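Local atomic coordinates of ABC-type transport system, sugar-family extracellular solute-binding protein (Peptoclostridium difficile 630, PDB entry 6HNI), a protein that binds tyrosine as the extracellular substrate-binding lipoprotein of an ABC transporter, probably delivering it for uptake, and also has adhesive properties. Residues A39-F53 and Y258-V270. The protein carries 1 engineered substitution. Numbering follows the deposited sequence. Where two conformers were deposited one is given.
With TYR (tyrosine), chain B; EDO (1,2-ethanediol), chain C.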
ATOM      1  N   ALA A  39       3.817  -0.337   9.045  1.00 12.67           N
ATOM      2  CA  ALA A  39       5.157   0.285   8.912  1.00 12.70           C
ATOM      3  C   ALA A  39       5.040   1.799   8.791  1.00 12.14           C
ATOM      4  O   ALA A  39       5.863   2.567   9.392  1.00 12.93           O
ATOM      5  CB  ALA A  39       5.945  -0.311   7.736  1.00 12.83           C
ATOM      6  N   THR A  40       4.042   2.302   8.083  1.00 11.24           N
ATOM      7  CA  THR A  40       3.904   3.754   7.960  1.00 10.93           C
ATOM      8  C   THR A  40       3.584   4.364   9.300  1.00 11.22           C
ATOM      9  O   THR A  40       4.079   5.482   9.568  1.00 12.33           O
ATOM     10  CB  THR A  40       2.891   4.230   6.916  1.00 12.17           C
ATOM     11  OG1 THR A  40       1.558   3.951   7.361  1.00 13.44           O
ATOM     12  CG2 THR A  40       3.131   3.589   5.584  1.00 11.71           C
ATOM     13  N   ARG A  41       2.749   3.745  10.101  1.00 11.70           N
ATOM     14  CA  ARG A  41       2.416   4.289  11.418  1.00 12.29           C
ATOM     15  C   ARG A  41       3.689   4.344  12.266  1.00 11.57           C
ATOM     16  O   ARG A  41       3.963   5.358  12.976  1.00 13.79           O
ATOM     17  CB  ARG A  41       1.311   3.448  12.078  1.00 11.99           C
ATOM     18  CG  ARG A  41       0.686   4.004  13.345  1.00 15.62           C
ATOM     19  CD  ARG A  41       1.483   3.632  14.554  1.00 16.85           C
ATOM     20  NE  ARG A  41       0.793   3.879  15.826  1.00 18.47           N
ATOM     21  CZ  ARG A  41      -0.035   3.045  16.457  1.00 19.35           C
ATOM     22  NH1 ARG A  41      -0.510   3.352  17.656  1.00 20.40           N
ATOM     23  NH2 ARG A  41      -0.361   1.872  15.951  1.00 19.16           N
ATOM     24  N   THR A  42       4.467   3.271  12.238  1.00 13.44           N
ATOM     25  CA  THR A  42       5.718   3.198  12.996  1.00 13.42           C
ATOM     26  C   THR A  42       6.643   4.359  12.639  1.00 12.41           C
ATOM     27  O   THR A  42       7.170   5.082  13.540  1.00 14.65           O
ATOM     28  CB  THR A  42       6.395   1.849  12.750  1.00 16.29           C
ATOM     29  OG1 THR A  42       5.568   0.845  13.336  1.00 18.20           O
ATOM     30  CG2 THR A  42       7.781   1.766  13.388  1.00 18.46           C
ATOM     31  N   GLY A  43       6.869   4.580  11.358  1.00 13.19           N
ATOM     32  CA  GLY A  43       7.733   5.677  10.902  1.00 12.08           C
ATOM     33  C   GLY A  43       7.210   7.043  11.265  1.00 11.68           C
ATOM     34  O   GLY A  43       8.012   7.934  11.689  1.00 13.34           O
ATOM     35  N   PHE A  44       5.915   7.275  11.125  1.00 12.30           N
ATOM     36  CA  PHE A  44       5.314   8.569  11.412  1.00 11.00           C
ATOM     37  C   PHE A  44       5.553   8.922  12.874  1.00 11.66           C
ATOM     38  O   PHE A  44       5.976  10.053  13.181  1.00 12.89           O
ATOM     39  CB  PHE A  44       3.812   8.501  11.132  1.00 10.94           C
ATOM     40  CG  PHE A  44       3.010   9.723  11.440  1.00 11.33           C
ATOM     41  CD1 PHE A  44       2.764  10.646  10.477  1.00 12.82           C
ATOM     42  CD2 PHE A  44       2.361   9.860  12.676  1.00 12.43           C
ATOM     43  CE1 PHE A  44       1.985  11.765  10.722  1.00 12.09           C
ATOM     44  CE2 PHE A  44       1.578  10.993  12.924  1.00 13.72           C
ATOM     45  CZ  PHE A  44       1.376  11.926  11.949  1.00 12.83           C
ATOM     46  N   VAL A  45       5.295   7.997  13.778  1.00 11.97           N
ATOM     47  CA  VAL A  45       5.441   8.276  15.209  1.00 13.11           C
ATOM     48  C   VAL A  45       6.917   8.535  15.547  1.00 12.88           C
ATOM     49  O   VAL A  45       7.243   9.434  16.358  1.00 14.69           O
ATOM     50  CB  VAL A  45       4.809   7.146  16.053  1.00 14.36           C
ATOM     51  CG1 VAL A  45       5.093   7.297  17.543  1.00 17.70           C
ATOM     52  CG2 VAL A  45       3.302   7.080  15.790  1.00 14.64           C
ATOM     53  N   LYS A  46       7.829   7.775  14.945  1.00 12.91           N
ATOM     54  CA  LYS A  46       9.268   8.000  15.188  1.00 14.91           C
ATOM     55  C   LYS A  46       9.681   9.378  14.687  1.00 13.29           C
ATOM     56  O   LYS A  46      10.497  10.056  15.383  1.00 14.20           O
ATOM     57  CB  LYS A  46      10.149   6.925  14.539  1.00 15.73           C
ATOM     58  CG  LYS A  46      10.069   5.564  15.172  1.00 16.02           C
ATOM     59  CD  LYS A  46      10.896   4.533  14.425  1.00 18.96           C
ATOM     60  CE  LYS A  46      10.834   3.185  15.123  1.00 21.22           C
ATOM     61  NZ  LYS A  46      11.489   2.143  14.304  1.00 24.55           N
ATOM     62  N   ALA A  47       9.183   9.842  13.540  1.00 13.88           N
ATOM     63  CA  ALA A  47       9.549  11.166  13.044  1.00 12.74           C
ATOM     64  C   ALA A  47       9.052  12.216  14.031  1.00 13.43           C
ATOM     65  O   ALA A  47       9.763  13.189  14.334  1.00 14.94           O
ATOM     66  CB  ALA A  47       9.012  11.450  11.624  1.00 13.75           C
ATOM     67  N   LEU A  48       7.847  12.073  14.555  1.00 14.07           N
ATOM     68  CA  LEU A  48       7.318  13.102  15.450  0.70 13.48           C
ATOM     69  C   LEU A  48       8.166  13.123  16.694  1.00 13.97           C
ATOM     70  O   LEU A  48       8.559  14.232  17.157  1.00 16.27           O
ATOM     71  CB  LEU A  48       5.858  12.845  15.799  0.70 15.03           C
ATOM     72  CG  LEU A  48       4.812  13.315  14.787  0.70 17.74           C
ATOM     73  CD1 LEU A  48       3.489  12.802  15.293  0.70 19.82           C
ATOM     74  CD2 LEU A  48       4.714  14.817  14.582  0.70 19.62           C
ATOM     75  N   GLU A  49       8.514  11.967  17.231  1.00 14.96           N
ATOM     76  CA  GLU A  49       9.314  11.906  18.437  1.00 16.36           C
ATOM     77  C   GLU A  49      10.705  12.542  18.238  1.00 16.61           C
ATOM     78  O   GLU A  49      11.177  13.293  19.105  1.00 20.08           O
ATOM     79  CB  GLU A  49       9.504  10.465  18.924  1.00 19.38           C
ATOM     80  CG  GLU A  49       8.283   9.840  19.592  1.00 24.21           C
ATOM     81  CD  GLU A  49       8.638   8.903  20.736  1.00 33.01           C
ATOM     82  OE1 GLU A  49       9.845   8.638  20.936  1.00 45.53           O
ATOM     83  OE2 GLU A  49       7.696   8.437  21.418  1.00 48.25           O
ATOM     84  N   LYS A  50      11.371  12.248  17.135  1.00 16.52           N
ATOM     85  CA  LYS A  50      12.679  12.838  16.823  1.00 17.79           C
ATOM     86  C   LYS A  50      12.636  14.378  16.737  1.00 17.69           C
ATOM     87  O   LYS A  50      13.627  15.064  17.051  1.00 22.57           O
ATOM     88  CB  LYS A  50      13.256  12.241  15.547  1.00 20.69           C
ATOM     89  CG  LYS A  50      14.742  12.532  15.445  1.00 26.28           C
ATOM     90  CD  LYS A  50      15.276  12.170  14.126  1.00 30.00           C
ATOM     91  CE  LYS A  50      16.782  12.324  14.111  1.00 33.34           C
ATOM     92  NZ  LYS A  50      17.183  11.941  12.738  1.00 38.23           N
ATOM     93  N   ASN A  51      11.481  14.913  16.373  1.00 16.59           N
ATOM     94  CA  ASN A  51      11.240  16.323  16.236  1.00 18.36           C
ATOM     95  C   ASN A  51      10.624  16.979  17.484  1.00 18.10           C
ATOM     96  O   ASN A  51      10.215  18.130  17.431  1.00 23.91           O
ATOM     97  CB  ASN A  51      10.422  16.586  14.992  1.00 18.31           C
ATOM     98  CG  ASN A  51      11.250  16.474  13.735  1.00 17.04           C
ATOM     99  OD1 ASN A  51      11.803  17.462  13.277  1.00 21.73           O
ATOM    100  ND2 ASN A  51      11.278  15.280  13.120  1.00 17.02           N
ATOM    101  N   GLY A  52      10.594  16.226  18.580  1.00 17.48           N
ATOM    102  CA  GLY A  52      10.192  16.714  19.875  1.00 19.40           C
ATOM    103  C   GLY A  52       8.721  16.646  20.191  1.00 20.32           C
ATOM    104  O   GLY A  52       8.277  17.272  21.151  1.00 25.12           O
ATOM    105  N   PHE A  53       7.967  15.837  19.417  1.00 21.16           N
ATOM    106  CA  PHE A  53       6.537  15.691  19.631  1.00 20.45           C
ATOM    107  C   PHE A  53       6.280  14.297  20.139  1.00 19.03           C
ATOM    108  O   PHE A  53       6.428  13.325  19.405  1.00 21.80           O
ATOM    109  CB  PHE A  53       5.778  15.931  18.349  1.00 22.50           C
ATOM    110  CG  PHE A  53       5.815  17.345  17.892  1.00 19.82           C
ATOM    111  CD1 PHE A  53       4.904  18.257  18.388  1.00 24.99           C
ATOM    112  CD2 PHE A  53       6.755  17.759  16.978  1.00 20.77           C
ATOM    113  CE1 PHE A  53       4.927  19.572  17.943  1.00 27.44           C
ATOM    114  CE2 PHE A  53       6.780  19.064  16.525  1.00 25.75           C
ATOM    115  CZ  PHE A  53       5.858  19.961  16.991  1.00 25.90           C
ATOM    116  N   TYR A 258       8.083   1.319   3.367  1.00 12.05           N
ATOM    117  CA  TYR A 258       6.915   2.016   3.907  1.00 11.68           C
ATOM    118  C   TYR A 258       7.184   2.714   5.266  1.00 12.44           C
ATOM    119  O   TYR A 258       6.574   3.750   5.542  1.00 13.54           O
ATOM    120  CB  TYR A 258       5.740   1.052   4.022  1.00 10.48           C
ATOM    121  CG  TYR A 258       4.953   0.931   2.715  1.00 10.79           C
ATOM    122  CD1 TYR A 258       5.414   0.097   1.678  1.00 10.94           C
ATOM    123  CD2 TYR A 258       3.799   1.619   2.511  1.00 10.74           C
ATOM    124  CE1 TYR A 258       4.706   0.001   0.509  1.00 12.11           C
ATOM    125  CE2 TYR A 258       3.047   1.466   1.325  1.00 10.61           C
ATOM    126  CZ  TYR A 258       3.555   0.671   0.332  1.00 11.27           C
ATOM    127  OH  TYR A 258       2.829   0.489  -0.853  1.00 12.70           O
ATOM    128  N   GLU A 259       8.093   2.160   6.054  1.00 11.87           N
ATOM    129  CA  GLU A 259       8.478   2.873   7.305  1.00 11.84           C
ATOM    130  C   GLU A 259       9.081   4.210   6.926  1.00 11.41           C
ATOM    131  O   GLU A 259       8.766   5.248   7.575  1.00 13.43           O
ATOM    132  CB  GLU A 259       9.417   2.039   8.136  1.00 13.61           C
ATOM    133  CG  GLU A 259       9.640   2.764   9.484  1.00 15.50           C
ATOM    134  CD  GLU A 259      10.425   1.982  10.538  1.00 18.77           C
ATOM    135  OE1 GLU A 259      10.481   0.721  10.512  1.00 19.92           O
ATOM    136  OE2 GLU A 259      10.961   2.660  11.450  1.00 21.76           O
ATOM    137  N   LYS A 260       9.980   4.250   5.956  1.00 11.99           N
ATOM    138  CA  LYS A 260      10.556   5.550   5.502  1.00 11.72           C
ATOM    139  C   LYS A 260       9.508   6.486   4.962  1.00 11.77           C
ATOM    140  O   LYS A 260       9.584   7.723   5.104  1.00 13.13           O
ATOM    141  CB  LYS A 260      11.707   5.370   4.521  1.00 14.09           C
ATOM    142  CG  LYS A 260      12.885   4.606   5.101  1.00 16.64           C
ATOM    143  CD  LYS A 260      14.009   4.426   4.108  1.00 20.11           C
ATOM    144  CE  LYS A 260      15.210   3.756   4.724  1.00 27.19           C
ATOM    145  NZ  LYS A 260      16.364   3.949   3.828  1.00 38.93           N
ATOM    146  N   LEU A 261       8.526   5.955   4.242  1.00 11.59           N
ATOM    147  CA  LEU A 261       7.418   6.769   3.716  1.00 11.45           C
ATOM    148  C   LEU A 261       6.600   7.411   4.859  1.00 11.03           C
ATOM    149  O   LEU A 261       6.228   8.583   4.768  1.00 13.20           O
ATOM    150  CB  LEU A 261       6.521   5.943   2.765  1.00 12.90           C
ATOM    151  CG  LEU A 261       5.635   6.721   1.812  1.00 13.68           C
ATOM    152  CD1 LEU A 261       6.452   7.273   0.639  1.00 14.76           C
ATOM    153  CD2 LEU A 261       4.501   5.811   1.259  1.00 13.69           C
ATOM    154  N   GLY A 262       6.345   6.627   5.895  1.00 11.97           N
ATOM    155  CA  GLY A 262       5.673   7.117   7.087  1.00 11.59           C
ATOM    156  C   GLY A 262       6.478   8.183   7.846  1.00 11.17           C
ATOM    157  O   GLY A 262       5.912   9.182   8.275  1.00 13.10           O
ATOM    158  N   TYR A 263       7.768   7.957   7.878  1.00 11.25           N
ATOM    159  CA  TYR A 263       8.698   8.906   8.577  1.00 11.87           C
ATOM    160  C   TYR A 263       8.633  10.224   7.823  1.00 11.43           C
ATOM    161  O   TYR A 263       8.515  11.305   8.452  1.00 13.27           O
ATOM    162  CB  TYR A 263      10.078   8.294   8.560  1.00 12.00           C
ATOM    163  CG  TYR A 263      11.046   9.112   9.374  1.00 12.82           C
ATOM    164  CD1 TYR A 263      11.584  10.268   8.848  1.00 13.54           C
ATOM    165  CD2 TYR A 263      11.349   8.768  10.703  1.00 13.81           C
ATOM    166  CE1 TYR A 263      12.458  11.077   9.616  1.00 15.83           C
ATOM    167  CE2 TYR A 263      12.225   9.554  11.474  1.00 15.38           C
ATOM    168  CZ  TYR A 263      12.742  10.700  10.911  1.00 15.64           C
ATOM    169  OH  TYR A 263      13.572  11.522  11.705  1.00 21.34           O
ATOM    170  N   LYS A 264       8.701  10.233   6.492  1.00 11.57           N
ATOM    171  CA  LYS A 264       8.561  11.449   5.694  1.00 12.28           C
ATOM    172  C   LYS A 264       7.244  12.147   5.995  1.00 13.42           C
ATOM    173  O   LYS A 264       7.154  13.368   6.149  1.00 13.66           O
ATOM    174  CB  LYS A 264       8.705  11.136   4.168  1.00 12.43           C
ATOM    175  CG  LYS A 264       8.349  12.264   3.237  1.00 14.73           C
ATOM    176  CD  LYS A 264       9.363  13.396   3.323  1.00 16.44           C
ATOM    177  CE  LYS A 264       9.023  14.480   2.295  1.00 18.56           C
ATOM    178  NZ  LYS A 264      10.041  15.568   2.402  1.00 20.07           N
ATOM    179  N   THR A 265       6.156  11.373   6.078  1.00 12.05           N
ATOM    180  CA  THR A 265       4.869  11.956   6.386  1.00 12.82           C
ATOM    181  C   THR A 265       4.876  12.654   7.805  1.00 11.90           C
ATOM    182  O   THR A 265       4.223  13.692   7.986  1.00 13.28           O
ATOM    183  CB  THR A 265       3.739  10.902   6.342  1.00 13.67           C
ATOM    184  OG1 THR A 265       3.869  10.094   5.125  1.00 14.87           O
ATOM    185  CG2 THR A 265       2.416  11.569   6.290  1.00 14.22           C
ATOM    186  N   GLY A 266       5.557  12.020   8.746  1.00 12.30           N
ATOM    187  CA  GLY A 266       5.701  12.621  10.085  1.00 11.84           C
ATOM    188  C   GLY A 266       6.473  13.917   9.999  1.00 13.10           C
ATOM    189  O   GLY A 266       6.126  14.879  10.723  1.00 15.22           O
ATOM    190  N   GLU A 267       7.500  13.998   9.172  1.00 12.48           N
ATOM    191  CA  GLU A 267       8.205  15.289   8.990  1.00 12.76           C
ATOM    192  C   GLU A 267       7.272  16.329   8.424  1.00 11.99           C
ATOM    193  O   GLU A 267       7.295  17.500   8.828  1.00 14.85           O
ATOM    194  CB  GLU A 267       9.413  15.160   8.101  1.00 13.45           C
ATOM    195  CG  GLU A 267      10.501  14.278   8.622  1.00 13.96           C
ATOM    196  CD  GLU A 267      11.764  14.347   7.774  1.00 17.59           C
ATOM    197  OE1 GLU A 267      11.650  14.317   6.532  1.00 19.58           O
ATOM    198  OE2 GLU A 267      12.884  14.424   8.354  1.00 21.31           O
ATOM    199  N   MET A 268       6.340  15.958   7.516  1.00 12.65           N
ATOM    200  CA  MET A 268       5.386  16.889   6.996  1.00 13.17           C
ATOM    201  C   MET A 268       4.376  17.281   8.060  1.00 13.27           C
ATOM    202  O   MET A 268       3.966  18.449   8.152  1.00 15.12           O
ATOM    203  CB  MET A 268       4.643  16.224   5.800  1.00 12.24           C
ATOM    204  CG  MET A 268       5.576  15.936   4.659  1.00 12.47           C
ATOM    205  SD  MET A 268       4.935  14.949   3.286  1.00 17.32           S
ATOM    206  CE  MET A 268       4.023  16.218   2.471  1.00 20.30           C
ATOM    207  N   ALA A 269       4.037  16.359   8.961  1.00 13.82           N
ATOM    208  CA  ALA A 269       3.208  16.688  10.139  1.00 14.72           C
ATOM    209  C   ALA A 269       3.821  17.752  11.005  1.00 14.80           C
ATOM    210  O   ALA A 269       3.106  18.620  11.518  1.00 16.72           O
ATOM    211  CB  ALA A 269       2.903  15.473  11.012  1.00 15.77           C
ATOM    212  N   VAL A 270       5.116  17.608  11.244  1.00 14.04           N
ATOM    213  CA  VAL A 270       5.843  18.597  12.084  1.00 13.41           C
ATOM    214  C   VAL A 270       5.611  19.983  11.485  1.00 15.25           C
ATOM    215  O   VAL A 270       5.296  20.968  12.224  1.00 19.09           O
ATOM    216  CB  VAL A 270       7.341  18.216  12.115  1.00 15.25           C
ATOM    217  CG1 VAL A 270       8.170  19.348  12.699  1.00 15.92           C
ATOM    218  CG2 VAL A 270       7.563  16.980  12.983  1.00 16.50           C
TER
HETATM  219  N   TYR B 401      -1.728   1.578  -1.960  1.00 10.93           N
HETATM  220  CA  TYR B 401      -2.836   1.210  -1.061  1.00 10.93           C
HETATM  221  C   TYR B 401      -3.859   2.334  -1.028  1.00 11.51           C
HETATM  222  O   TYR B 401      -4.769   2.267  -0.211  1.00 11.91           O
HETATM  223  CB  TYR B 401      -2.349   0.714   0.316  1.00 10.40           C
HETATM  224  CG  TYR B 401      -1.581  -0.563   0.232  1.00  9.31           C
HETATM  225  CD1 TYR B 401      -2.249  -1.762  -0.155  1.00 10.39           C
HETATM  226  CD2 TYR B 401      -0.237  -0.655   0.438  1.00 11.24           C
HETATM  227  CE1 TYR B 401      -1.542  -2.924  -0.316  1.00 11.71           C
HETATM  228  CE2 TYR B 401       0.487  -1.817   0.283  1.00 10.99           C
HETATM  229  CZ  TYR B 401      -0.189  -2.993  -0.116  1.00 11.01           C
HETATM  230  OH  TYR B 401       0.520  -4.166  -0.287  1.00 12.96           O
HETATM  231  OXT TYR B 401      -3.822   3.217  -1.860  1.00 11.69           O
HETATM  232  C1  EDO C 402      -2.147  -0.491  19.199  1.00 39.31           C
HETATM  233  O1  EDO C 402      -1.631   0.022  17.957  1.00 39.41           O
HETATM  234  C2  EDO C 402      -3.065   0.534  19.865  1.00 49.82           C
HETATM  235  O2  EDO C 402      -2.432   1.831  19.861  1.00 51.32           O
HETATM  236  O   HOH W   1      13.151  14.367  10.969  1.00 21.40           O
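Gly43 and Gly262 bring helices 39-50 and 258-270 into backbone contact, a worked example of how glycines let two helices pack closely. Both lie on the five-stranded parallel sheet of one lobe of a periplasmic-binding-protein fold, Thr40, Thr265 and Ala269 touching strands 87-91 and 108-113. The axes approach to 6.3 Å and cross at -40°, and CA-H...O contacts run in both directions: Gly262 CA lies 3.4 Å from Thr40 O, while Gly43 CA faces Glu259 O. Gly266 lies one turn further on, and the Phe44 ring settles as a knob among Gly262, Thr265, Gly266 and Ala269, with Phe89 of that sheet stacked against it.

Tyr263 is an answering knob. Its CB lies near Gly43 O, and with CG anti to the backbone N (chi1 -174°) the ring is carried across helix 39-50. Ala47 CB then sits over the ring centre, 3.6 Å from the centroid and 7° off the normal, a CH-pi contact; CD2 also approaches Gly43 O, and CE2 meets Ala47 CA at 3.5 Å. At the tip, OH abuts Lys50 CD. A water joins this OH to Asn51 ND2 and Glu267 OE2. The same ND2 donates an almost straight 2.9 Å bond to Ala47 O.

Glu259, a second such knob, packs its extended chain against Gly43 CA and Thr42 CG2 before OE2 receives Lys46 NZ at 2.9 Å on its syn side, somewhat out of the carboxylate plane, forming a salt bridge. At the pocket end, Tyr258 sets its ring edge against Thr40 CG2 and reaches the bound tyrosine, its OH hydrogen-bonded to Asp137, which also binds that ligand. With one direct hydrogen bond across the helices, Lys46 to Glu259, and one water bridge, the fit rests mainly on shape and apolar contact: at Gly43, Gly262 and Gly266 the backbones meet where a CB would clash.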